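Local coordinates for protein Cys-Gly metallodipeptidase DUG1 (Saccharomyces cerevisiae, PDB 4G1P) that hydrolyses the dipeptide Cys-Gly as a zinc-dependent M20 family peptidase and serves as catalytic subunit of the glutathione-degrading DUG complex, at residues Q398-A402 and T435-L439. Sequence-based numbering, arbitrary orientation.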
loop_
_atom_site.group_PDB
_atom_site.type_symbol
_atom_site.label_atom_id
_atom_site.label_comp_id
_atom_site.label_asym_id
_atom_site.label_seq_id
_atom_site.Cartn_x
_atom_site.Cartn_y
_atom_site.Cartn_z
ATOM N N GLN A 398 8.123 32.219 -30.974
ATOM C CA GLN A 398 8.409 30.794 -30.776
ATOM C C GLN A 398 7.331 29.878 -31.326
ATOM O O GLN A 398 7.636 28.925 -32.036
ATOM C CB GLN A 398 8.672 30.472 -29.304
ATOM C CG GLN A 398 10.083 30.809 -28.839
ATOM C CD GLN A 398 10.515 29.948 -27.670
ATOM O OE1 GLN A 398 10.864 28.781 -27.845
ATOM N NE2 GLN A 398 10.473 30.511 -26.472
ATOM N N PHE A 399 6.077 30.171 -31.003
ATOM C CA PHE A 399 4.956 29.373 -31.494
ATOM C C PHE A 399 4.831 29.457 -33.018
ATOM O O PHE A 399 4.504 28.482 -33.680
ATOM C CB PHE A 399 3.644 29.787 -30.807
ATOM C CG PHE A 399 3.477 29.225 -29.417
ATOM C CD1 PHE A 399 2.998 27.941 -29.225
ATOM C CD2 PHE A 399 3.784 29.984 -28.306
ATOM C CE1 PHE A 399 2.843 27.409 -27.944
ATOM C CE2 PHE A 399 3.619 29.473 -27.021
ATOM C CZ PHE A 399 3.152 28.175 -26.844
ATOM N N THR A 400 5.107 30.628 -33.573
ATOM C CA THR A 400 5.088 30.781 -35.016
ATOM C C THR A 400 6.148 29.902 -35.645
ATOM O O THR A 400 5.869 29.118 -36.548
ATOM C CB THR A 400 5.340 32.227 -35.408
ATOM O OG1 THR A 400 4.399 33.066 -34.726
ATOM C CG2 THR A 400 5.190 32.393 -36.896
ATOM N N ALA A 401 7.368 30.031 -35.143
ATOM C CA ALA A 401 8.468 29.171 -35.566
ATOM C C ALA A 401 8.094 27.691 -35.428
ATOM O O ALA A 401 8.276 26.908 -36.368
ATOM C CB ALA A 401 9.730 29.483 -34.770
ATOM N N ALA A 402 7.560 27.324 -34.262
ATOM C CA ALA A 402 7.196 25.936 -33.986
ATOM C C ALA A 402 6.046 25.497 -34.870
ATOM O O ALA A 402 6.012 24.355 -35.321
ATOM C CB ALA A 402 6.847 25.732 -32.509
ATOM N N THR A 435 11.567 35.777 -20.619
ATOM C CA THR A 435 11.473 35.395 -22.018
ATOM C C THR A 435 10.172 34.636 -22.194
ATOM O O THR A 435 9.475 34.364 -21.219
ATOM C CB THR A 435 12.606 34.453 -22.427
ATOM O OG1 THR A 435 12.756 33.436 -21.428
ATOM C CG2 THR A 435 13.908 35.216 -22.567
ATOM N N SER A 436 9.850 34.287 -23.433
ATOM C CA SER A 436 8.708 33.438 -23.693
ATOM C C SER A 436 9.097 31.976 -23.506
ATOM O O SER A 436 10.268 31.615 -23.606
ATOM C CB SER A 436 8.213 33.644 -25.111
ATOM O OG SER A 436 9.238 33.330 -26.031
ATOM N N VAL A 437 8.109 31.138 -23.232
ATOM C CA VAL A 437 8.337 29.710 -23.145
ATOM C C VAL A 437 7.427 29.020 -24.131
ATOM O O VAL A 437 6.257 29.375 -24.250
ATOM C CB VAL A 437 8.047 29.167 -21.736
ATOM C CG1 VAL A 437 8.084 27.648 -21.735
ATOM C CG2 VAL A 437 9.052 29.735 -20.720
ATOM N N LEU A 438 7.982 28.050 -24.854
ATOM C CA LEU A 438 7.212 27.196 -25.747
ATOM C C LEU A 438 7.219 25.735 -25.268
ATOM O O LEU A 438 8.271 25.205 -24.908
ATOM C CB LEU A 438 7.808 27.272 -27.141
ATOM C CG LEU A 438 7.421 26.129 -28.069
ATOM C CD1 LEU A 438 5.995 26.301 -28.543
ATOM C CD2 LEU A 438 8.381 26.064 -29.244
ATOM N N LEU A 439 6.058 25.085 -25.268
ATOM C CA LEU A 439 6.005 23.648 -25.008
ATOM C C LEU A 439 5.805 22.850 -26.289
ATOM O O LEU A 439 4.797 23.002 -26.967
ATOM C CB LEU A 439 4.890 23.314 -24.030
ATOM C CG LEU A 439 4.934 24.042 -22.703
ATOM C CD1 LEU A 439 3.879 23.454 -21.822
ATOM C CD2 LEU A 439 6.298 23.919 -22.077
HETATM O O HOH W 1 9.298 34.252 -28.619
#
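This is buried helix-on-sheet packing: the first turn of helix 397-410 lies against strand 437-439, an outermost strand of the six-stranded sheet, next to strand 195-198. The axes of helix segment 398-402 and strand 437-439 run roughly the same way, 33° apart and 8.9 Å at closest approach. Leu438, directed toward the helix, is the apolar centre. Its CD1 sits over one face of the Phe399 ring, 3.6 Å from the centroid, a CH-pi contact, while its CD2 packs on Ala402 CB at 3.6 Å. Tyr471 of helix 458-477 also touches Leu438. Such a mixed sheet flanked by helices is the catalytic-domain scaffold of M20 metallopeptidases; on the other face of the strand, Val437 turns away from the helix, its side chain about 13 Å from a bound zinc. Toward Ser436, packing gives way to polar contacts. Gln398 NE2 donates to Ser436 OG (3.1 Å, nearly linear) and also to the Val196 carbonyl, while Tyr471 hydrogen-bonds Gln398 OE1, so both ends of the buried amide are satisfied. A water 2.7 Å from Ser436 OG makes a second link, accepting a weak 3.3 Å hydrogen bond from Gln398 N.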